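Local coordinates for uncharacterized protein (Bacteroides eggerthii, PDB 4GDZ) that is of unknown function, a DUF4251-family protein built on a large antiparallel beta sheet with a magnesium ion bound at one site, at residues Q46-A51 with T68-V73; N52-R57 with F84-P89. One frame throughout, in Å; residues are numbered along the deposited sequence.

Contact 1. Residues Q46-A51 with T68-V73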
ATOM      1  N   GLN A  46     -15.440   4.387  23.260  1.00 57.27           N
ATOM      2  CA  GLN A  46     -16.602   3.555  23.001  1.00 54.87           C
ATOM      3  C   GLN A  46     -16.730   3.444  21.481  1.00 54.90           C
ATOM      4  O   GLN A  46     -17.350   4.275  20.830  1.00 55.71           O
ATOM      5  CB  GLN A  46     -17.848   4.136  23.674  1.00 59.02           C
ATOM      6  CG  GLN A  46     -17.773   4.037  25.189  1.00 58.32           C
ATOM      7  CD  GLN A  46     -19.031   4.521  25.873  1.00 65.57           C
ATOM      8  OE1 GLN A  46     -19.451   5.628  25.656  1.00 67.61           O
ATOM      9  NE2 GLN A  46     -19.617   3.689  26.714  1.00 65.55           N
ATOM     10  N   PHE A  47     -16.077   2.433  20.916  1.00 52.18           N
ATOM     11  CA  PHE A  47     -15.999   2.282  19.476  1.00 51.49           C
ATOM     12  C   PHE A  47     -15.806   0.845  19.054  1.00 52.90           C
ATOM     13  O   PHE A  47     -15.357  -0.001  19.839  1.00 53.73           O
ATOM     14  CB  PHE A  47     -14.877   3.170  18.882  1.00 55.39           C
ATOM     15  CG  PHE A  47     -13.480   2.823  19.359  1.00 54.02           C
ATOM     16  CD1 PHE A  47     -12.737   1.826  18.730  1.00 56.74           C
ATOM     17  CD2 PHE A  47     -12.893   3.518  20.420  1.00 54.44           C
ATOM     18  CE1 PHE A  47     -11.449   1.525  19.161  1.00 56.62           C
ATOM     19  CE2 PHE A  47     -11.608   3.216  20.852  1.00 58.29           C
ATOM     20  CZ  PHE A  47     -10.879   2.232  20.207  1.00 52.66           C
ATOM     21  N   VAL A  48     -16.157   0.577  17.804  1.00 54.09           N
ATOM     22  CA  VAL A  48     -15.854  -0.680  17.157  1.00 52.28           C
ATOM     23  C   VAL A  48     -15.255  -0.396  15.775  1.00 51.60           C
ATOM     24  O   VAL A  48     -15.814   0.381  15.002  1.00 54.21           O
ATOM     25  CB  VAL A  48     -17.093  -1.583  16.961  1.00 54.74           C
ATOM     26  CG1 VAL A  48     -16.625  -2.979  16.523  1.00 51.69           C
ATOM     27  CG2 VAL A  48     -17.937  -1.668  18.220  1.00 64.41           C
ATOM     28  N   LEU A  49     -14.125  -1.013  15.481  1.00 48.19           N
ATOM     29  CA  LEU A  49     -13.603  -1.101  14.107  1.00 49.88           C
ATOM     30  C   LEU A  49     -14.119  -2.424  13.537  1.00 48.38           C
ATOM     31  O   LEU A  49     -13.758  -3.498  14.028  1.00 50.35           O
ATOM     32  CB  LEU A  49     -12.079  -1.077  14.124  1.00 52.45           C
ATOM     33  CG  LEU A  49     -11.303  -0.988  12.789  1.00 63.27           C
ATOM     34  CD1 LEU A  49     -11.324  -2.296  12.020  1.00 61.28           C
ATOM     35  CD2 LEU A  49     -11.885   0.084  11.924  1.00 60.06           C
ATOM     36  N   GLU A  50     -14.992  -2.340  12.543  1.00 49.46           N
ATOM     37  CA  GLU A  50     -15.528  -3.511  11.853  1.00 49.57           C
ATOM     38  C   GLU A  50     -14.743  -3.710  10.546  1.00 54.55           C
ATOM     39  O   GLU A  50     -14.872  -2.903   9.608  1.00 52.33           O
ATOM     40  CB  GLU A  50     -17.042  -3.304  11.585  1.00 54.27           C
ATOM     41  CG  GLU A  50     -17.860  -3.129  12.867  1.00 55.37           C
ATOM     42  CD  GLU A  50     -19.381  -3.132  12.680  1.00 68.05           C
ATOM     43  OE1 GLU A  50     -19.868  -3.152  11.526  1.00 63.82           O
ATOM     44  OE2 GLU A  50     -20.111  -3.086  13.705  1.00 60.25           O
ATOM     45  N   ALA A  51     -13.899  -4.741  10.496  1.00 47.34           N
ATOM     46  CA  ALA A  51     -12.963  -4.938   9.369  1.00 53.05           C
ATOM     47  C   ALA A  51     -13.675  -5.637   8.213  1.00 58.78           C
ATOM     48  O   ALA A  51     -14.521  -6.498   8.438  1.00 57.22           O
ATOM     49  CB  ALA A  51     -11.737  -5.744   9.784  1.00 47.65           C
ATOM     50  N   THR A  68     -16.513 -11.821  12.600  1.00 49.23           N
ATOM     51  CA  THR A  68     -15.386 -12.330  13.391  1.00 46.78           C
ATOM     52  C   THR A  68     -14.087 -11.574  13.084  1.00 49.61           C
ATOM     53  O   THR A  68     -13.005 -12.121  13.244  1.00 46.79           O
ATOM     54  CB  THR A  68     -15.185 -13.834  13.116  1.00 48.87           C
ATOM     55  OG1 THR A  68     -14.962 -14.034  11.705  1.00 51.46           O
ATOM     56  CG2 THR A  68     -16.425 -14.647  13.553  1.00 52.32           C
ATOM     57  N   ASN A  69     -14.193 -10.307  12.677  1.00 49.07           N
ATOM     58  CA  ASN A  69     -13.030  -9.465  12.399  1.00 45.83           C
ATOM     59  C   ASN A  69     -13.297  -8.023  12.851  1.00 44.68           C
ATOM     60  O   ASN A  69     -13.812  -7.180  12.090  1.00 49.76           O
ATOM     61  CB  ASN A  69     -12.664  -9.536  10.912  1.00 46.15           C
ATOM     62  CG  ASN A  69     -12.093 -10.874  10.524  1.00 45.94           C
ATOM     63  OD1 ASN A  69     -10.932 -11.176  10.827  1.00 45.26           O
ATOM     64  ND2 ASN A  69     -12.921 -11.723   9.900  1.00 45.30           N
ATOM     65  N   PHE A  70     -13.029  -7.769  14.121  1.00 46.19           N
ATOM     66  CA  PHE A  70     -13.323  -6.494  14.729  1.00 44.15           C
ATOM     67  C   PHE A  70     -12.476  -6.215  15.966  1.00 45.13           C
ATOM     68  O   PHE A  70     -11.912  -7.119  16.581  1.00 44.51           O
ATOM     69  CB  PHE A  70     -14.818  -6.385  15.084  1.00 47.70           C
ATOM     70  CG  PHE A  70     -15.246  -7.351  16.171  1.00 49.35           C
ATOM     71  CD1 PHE A  70     -15.136  -6.996  17.493  1.00 49.28           C
ATOM     72  CD2 PHE A  70     -15.709  -8.627  15.851  1.00 48.60           C
ATOM     73  CE1 PHE A  70     -15.479  -7.895  18.487  1.00 50.18           C
ATOM     74  CE2 PHE A  70     -16.061  -9.525  16.831  1.00 49.72           C
ATOM     75  CZ  PHE A  70     -15.933  -9.159  18.150  1.00 48.08           C
ATOM     76  N   VAL A  71     -12.432  -4.932  16.322  1.00 46.63           N
ATOM     77  CA  VAL A  71     -11.835  -4.455  17.566  1.00 47.20           C
ATOM     78  C   VAL A  71     -12.885  -3.575  18.241  1.00 48.64           C
ATOM     79  O   VAL A  71     -13.354  -2.569  17.681  1.00 48.92           O
ATOM     80  CB  VAL A  71     -10.513  -3.672  17.339  1.00 48.20           C
ATOM     81  CG1 VAL A  71      -9.992  -3.158  18.686  1.00 47.63           C
ATOM     82  CG2 VAL A  71      -9.453  -4.554  16.650  1.00 46.10           C
ATOM     83  N   LEU A  72     -13.281  -3.994  19.435  1.00 47.80           N
ATOM     84  CA  LEU A  72     -14.298  -3.313  20.234  1.00 47.80           C
ATOM     85  C   LEU A  72     -13.668  -2.810  21.516  1.00 49.38           C
ATOM     86  O   LEU A  72     -12.983  -3.562  22.213  1.00 51.02           O
ATOM     87  CB  LEU A  72     -15.434  -4.277  20.571  1.00 50.24           C
ATOM     88  CG  LEU A  72     -16.630  -3.708  21.366  1.00 63.27           C
ATOM     89  CD1 LEU A  72     -17.913  -4.433  20.986  1.00 64.97           C
ATOM     90  CD2 LEU A  72     -16.363  -3.820  22.843  1.00 58.91           C
ATOM     91  N   VAL A  73     -13.884  -1.532  21.821  1.00 48.91           N
ATOM     92  CA  VAL A  73     -13.408  -0.935  23.049  1.00 49.20           C
ATOM     93  C   VAL A  73     -14.616  -0.276  23.692  1.00 54.34           C
ATOM     94  O   VAL A  73     -15.356   0.482  23.041  1.00 50.47           O
ATOM     95  CB  VAL A  73     -12.257   0.076  22.823  1.00 52.51           C
ATOM     96  CG1 VAL A  73     -11.971   0.864  24.110  1.00 51.14           C
ATOM     97  CG2 VAL A  73     -10.999  -0.652  22.327  1.00 49.79           C
TER
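An antiparallel beta hairpin, strand 46-55 running back into strand 61-74, holds this contact in the buried centre of the chain. The backbone ladder has five hydrogen bonds. Phe47 and Val73 pair both ways, and the more direct bond is Val73 N to Phe47 O, 2.9 Å and nearly straight at 175°. Leu49 and Val71 repeat the pair of hydrogen bonds, with Leu49 N only 2.8 Å from Val71 O, and Ala51 N reaches Asn69 O at 2.9 Å. Val48-Leu72 and Glu50-Phe70 are the non-hydrogen-bonded pairs in between.

On the face carrying Phe47, Leu49, Val71 and Val73, the key group is the Phe47 ring. Its chi1 of 63° sets CG between the backbone N and the carbonyl carbon, the crowded position, and the ring runs alongside Val73, whose CB lies over one ring face, offset toward the rim, in a CH-pi contact 3.9 Å from the centroid. The nearest side-chain approach is Phe47 CZ to Val73 CG2, 3.6 Å. Phe120 of strand 116-123 meets Phe47, Val71 and Val73 from across the fold. An alanine in place of Phe47 would probably loosen the packing here, since it removes the ring face that Val73 CB lies over and one of the partners of Phe120.

On the other face, which carries Val48, Glu50, Phe70 and Leu72, Val48 crosses both Leu72 and Phe70 obliquely: CG2 meets Leu72 CD1 at 3.9 Å, and CG1 approaches Phe70 CB at 4.1 Å. At the far end Asn69 turns its amide away from Ala51, bonding with OD1 to Ala83 N and with ND2 to Thr65 O. Alternating hydrogen-bonded and non-hydrogen-bonded pairs, with side chains sorted onto two faces, are the signature of an antiparallel hairpin inside a continuous sheet.

Contact 2. Residues N52-R57 with F84-P89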
ATOM      1  N   ASN A  52     -13.318  -5.269   6.985  1.00 51.40           N
ATOM      2  CA  ASN A  52     -13.820  -5.960   5.791  1.00 51.74           C
ATOM      3  C   ASN A  52     -12.716  -6.417   4.861  1.00 55.85           C
ATOM      4  O   ASN A  52     -12.991  -7.035   3.832  1.00 54.71           O
ATOM      5  CB  ASN A  52     -14.896  -5.149   5.052  1.00 61.15           C
ATOM      6  CG  ASN A  52     -14.438  -3.758   4.674  1.00 66.60           C
ATOM      7  OD1 ASN A  52     -13.265  -3.522   4.441  1.00 61.46           O
ATOM      8  ND2 ASN A  52     -15.377  -2.831   4.601  1.00 71.39           N
ATOM      9  N   GLN A  53     -11.469  -6.136   5.216  1.00 50.56           N
ATOM     10  CA  GLN A  53     -10.381  -6.753   4.519  1.00 52.78           C
ATOM     11  C   GLN A  53      -9.158  -6.914   5.355  1.00 50.77           C
ATOM     12  O   GLN A  53      -8.920  -6.159   6.303  1.00 49.35           O
ATOM     13  CB  GLN A  53     -10.033  -6.002   3.215  1.00 60.81           C
ATOM     14  CG  GLN A  53      -9.623  -4.590   3.393  1.00 59.00           C
ATOM     15  CD  GLN A  53      -9.113  -3.911   2.116  1.00 72.15           C
ATOM     16  OE1 GLN A  53      -9.514  -4.222   0.991  1.00 66.24           O
ATOM     17  NE2 GLN A  53      -8.238  -2.943   2.310  1.00 60.91           N
ATOM     18  N   VAL A  54      -8.364  -7.895   4.942  1.00 51.37           N
ATOM     19  CA  VAL A  54      -7.039  -8.118   5.448  1.00 51.40           C
ATOM     20  C   VAL A  54      -6.054  -7.624   4.392  1.00 51.53           C
ATOM     21  O   VAL A  54      -6.267  -7.774   3.166  1.00 52.23           O
ATOM     22  CB  VAL A  54      -6.819  -9.599   5.874  1.00 53.48           C
ATOM     23  CG1 VAL A  54      -7.125 -10.555   4.737  1.00 51.73           C
ATOM     24  CG2 VAL A  54      -5.386  -9.788   6.366  1.00 52.08           C
HETATM   25  N   MSE A  55      -4.997  -6.975   4.875  1.00 46.17           N
HETATM   26  CA  MSE A  55      -3.984  -6.395   4.034  1.00 49.72           C
HETATM   27  C   MSE A  55      -2.659  -7.131   4.157  1.00 53.13           C
HETATM   28  O   MSE A  55      -2.187  -7.406   5.263  1.00 49.18           O
HETATM   29  CB  MSE A  55      -3.817  -4.920   4.409  1.00 53.94           C
HETATM   30  CG  MSE A  55      -5.143  -4.135   4.256  1.00 57.20           C
HETATM   31 SE   MSE A  55      -5.061  -2.380   5.152  0.75 66.76          SE
HETATM   32  CE  MSE A  55      -3.280  -1.726   4.503  1.00 63.84           C
ATOM     33  N   PHE A  56      -2.066  -7.463   3.005  1.00 52.02           N
ATOM     34  CA  PHE A  56      -0.809  -8.217   2.953  1.00 51.35           C
ATOM     35  C   PHE A  56       0.383  -7.296   2.686  1.00 56.87           C
ATOM     36  O   PHE A  56       0.249  -6.254   2.061  1.00 54.01           O
ATOM     37  CB  PHE A  56      -0.897  -9.349   1.887  1.00 52.50           C
ATOM     38  CG  PHE A  56      -2.028 -10.305   2.154  1.00 51.95           C
ATOM     39  CD1 PHE A  56      -1.891 -11.325   3.088  1.00 53.17           C
ATOM     40  CD2 PHE A  56      -3.263 -10.110   1.570  1.00 51.63           C
ATOM     41  CE1 PHE A  56      -2.956 -12.160   3.392  1.00 53.46           C
ATOM     42  CE2 PHE A  56      -4.318 -10.937   1.855  1.00 55.37           C
ATOM     43  CZ  PHE A  56      -4.180 -11.961   2.777  1.00 52.79           C
ATOM     44  N   ARG A  57       1.556  -7.741   3.125  1.00 54.61           N
ATOM     45  CA  ARG A  57       2.815  -6.965   3.059  1.00 64.20           C
ATOM     46  C   ARG A  57       3.176  -6.602   1.610  1.00 56.50           C
ATOM     47  O   ARG A  57       3.753  -5.558   1.352  1.00 56.82           O
ATOM     48  CB  ARG A  57       3.956  -7.814   3.663  1.00 71.30           C
ATOM     49  CG  ARG A  57       4.909  -7.135   4.623  1.00104.41           C
ATOM     50  CD  ARG A  57       5.813  -8.181   5.277  1.00 94.79           C
ATOM     51  NE  ARG A  57       6.457  -9.028   4.273  1.00120.81           N
ATOM     52  CZ  ARG A  57       7.382  -9.949   4.530  1.00128.38           C
ATOM     53  NH1 ARG A  57       7.813 -10.156   5.770  1.00114.76           N
ATOM     54  NH2 ARG A  57       7.886 -10.661   3.532  1.00129.64           N
ATOM     55  N   PHE A  84      -9.694 -15.144   9.568  1.00 47.33           N
ATOM     56  CA  PHE A  84      -9.811 -15.098   8.100  1.00 45.13           C
ATOM     57  C   PHE A  84      -9.237 -16.383   7.514  1.00 48.24           C
ATOM     58  O   PHE A  84      -8.260 -16.967   8.027  1.00 48.92           O
ATOM     59  CB  PHE A  84      -9.175 -13.830   7.519  1.00 48.16           C
ATOM     60  CG  PHE A  84      -7.736 -13.629   7.875  1.00 46.05           C
ATOM     61  CD1 PHE A  84      -6.717 -14.173   7.077  1.00 45.84           C
ATOM     62  CD2 PHE A  84      -7.375 -12.853   8.967  1.00 48.56           C
ATOM     63  CE1 PHE A  84      -5.399 -13.956   7.390  1.00 43.33           C
ATOM     64  CE2 PHE A  84      -6.046 -12.657   9.299  1.00 48.18           C
ATOM     65  CZ  PHE A  84      -5.051 -13.220   8.518  1.00 49.22           C
ATOM     66  N   ASN A  85      -9.892 -16.836   6.461  1.00 51.05           N
ATOM     67  CA  ASN A  85      -9.534 -18.039   5.796  1.00 48.31           C
ATOM     68  C   ASN A  85      -9.799 -17.703   4.313  1.00 53.25           C
ATOM     69  O   ASN A  85     -10.891 -17.838   3.858  1.00 51.73           O
ATOM     70  CB  ASN A  85     -10.441 -19.177   6.368  1.00 53.05           C
ATOM     71  CG  ASN A  85     -10.397 -20.419   5.530  1.00 58.49           C
ATOM     72  OD1 ASN A  85      -9.509 -20.569   4.733  1.00 67.05           O
ATOM     73  ND2 ASN A  85     -11.342 -21.320   5.723  1.00 61.88           N
ATOM     74  N   THR A  86      -8.800 -17.205   3.613  1.00 48.02           N
ATOM     75  CA  THR A  86      -8.980 -16.508   2.319  1.00 51.68           C
ATOM     76  C   THR A  86      -8.351 -17.290   1.167  1.00 53.68           C
ATOM     77  O   THR A  86      -7.660 -18.274   1.377  1.00 49.68           O
ATOM     78  CB  THR A  86      -8.359 -15.096   2.331  1.00 52.43           C
ATOM     79  OG1 THR A  86      -6.927 -15.193   2.288  1.00 49.01           O
ATOM     80  CG2 THR A  86      -8.780 -14.282   3.597  1.00 48.37           C
ATOM     81  N   VAL A  87      -8.597 -16.818  -0.045  1.00 49.01           N
ATOM     82  CA  VAL A  87      -8.075 -17.420  -1.263  1.00 47.51           C
ATOM     83  C   VAL A  87      -6.563 -17.050  -1.456  1.00 44.62           C
ATOM     84  O   VAL A  87      -5.889 -17.621  -2.322  1.00 51.26           O
ATOM     85  CB  VAL A  87      -8.983 -17.049  -2.458  1.00 51.17           C
ATOM     86  CG1 VAL A  87      -8.367 -17.426  -3.810  1.00 55.62           C
ATOM     87  CG2 VAL A  87     -10.347 -17.765  -2.317  1.00 55.54           C
ATOM     88  N   TYR A  88      -6.038 -16.122  -0.650  1.00 49.87           N
ATOM     89  CA  TYR A  88      -4.592 -15.819  -0.705  1.00 49.47           C
ATOM     90  C   TYR A  88      -3.843 -17.143  -0.346  1.00 46.69           C
ATOM     91  O   TYR A  88      -4.053 -17.677   0.716  1.00 49.44           O
ATOM     92  CB  TYR A  88      -4.267 -14.681   0.228  1.00 48.00           C
ATOM     93  CG  TYR A  88      -2.836 -14.201   0.188  1.00 49.55           C
ATOM     94  CD1 TYR A  88      -1.815 -14.945   0.791  1.00 52.67           C
ATOM     95  CD2 TYR A  88      -2.497 -13.009  -0.423  1.00 52.11           C
ATOM     96  CE1 TYR A  88      -0.484 -14.520   0.751  1.00 57.40           C
ATOM     97  CE2 TYR A  88      -1.181 -12.561  -0.440  1.00 57.09           C
ATOM     98  CZ  TYR A  88      -0.179 -13.313   0.143  1.00 60.83           C
ATOM     99  OH  TYR A  88       1.127 -12.874   0.121  1.00 61.74           O
ATOM    100  N   PRO A  89      -3.070 -17.706  -1.284  1.00 45.68           N
ATOM    101  CA  PRO A  89      -2.587 -19.078  -1.073  1.00 48.17           C
ATOM    102  C   PRO A  89      -1.547 -19.151   0.046  1.00 47.78           C
ATOM    103  O   PRO A  89      -0.801 -18.182   0.270  1.00 49.61           O
ATOM    104  CB  PRO A  89      -1.930 -19.434  -2.388  1.00 51.18           C
ATOM    105  CG  PRO A  89      -2.392 -18.433  -3.371  1.00 55.59           C
ATOM    106  CD  PRO A  89      -2.684 -17.193  -2.608  1.00 48.53           C
TER
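Thr86 OG1 is the best-held polar atom, gripped by two hydrogen bonds: it accepts from Tyr88 N at 3.2 Å, somewhat bent at 142°, and donates to the carbonyl oxygen of Gly93. The first bond closes an ST turn, just where the chain leaves strand 77-85 of the antiparallel sheet. That turn presents Tyr88 to Phe56, which follows the end of strand 46-55. Strand 61-74 runs between these two strands in the sheet, so no backbone bond joins 52-57 to 84-89 and side chains alone make the contact.

Phe56 and Tyr88 reach toward each other tip to tip and form a face-to-face stack, centroids 3.9 Å apart and planes tilted by only 13°. Tyr88 CD2 sits over the centre of the Phe56 ring, and the closest atoms are Phe56 CG and Tyr88 CE2 at 3.5 Å. Tyr88 gets there with CG anti to its backbone N (chi1 -176°), while Phe56 has CG anti to its carbonyl carbon. Phe132 of the second subunit meets Tyr88 edge-to-face, so the stack also borders a subunit interface.

Nearer the sheet, Val54 crosses Phe84 at about a right angle, and a methyl-to-ring CH-pi contact results. Val64 of the intervening strand touches both of these side chains, and Ala62 lies against Phe56. Val54 divides its two methyls between two partners: CG2 stands over one face of the Phe84 ring, toward the rim, 4.2 Å from its centroid, while CG1 meets Thr86 CG2 at 4.2 Å.

Overall arrangement
Strand 46-55 ties the two contacts together: its first part, 46-51, pairs edge to edge with strand 61-74 in contact 1, and the residues that follow, 52-57, span its last part and the loop beyond, and reach 84-89 across that strand through side chains. Their centres are about 18 Å apart, contact 1 near the middle of the chain, contact 2 toward one end of the sheet. No other chain of the assembly touches contact 1, whereas contact 2 borders two other subunits. Neither supplies a ligand to the magnesium site of Asn147, Pro148, Asn151 and Asn153; the ion lies about 14 Å from the Val71 side chain and about 12 Å from that of Phe84. A glycerol, probably from the crystallisation liquor, comes within about 3 Å of the Val54 side chain.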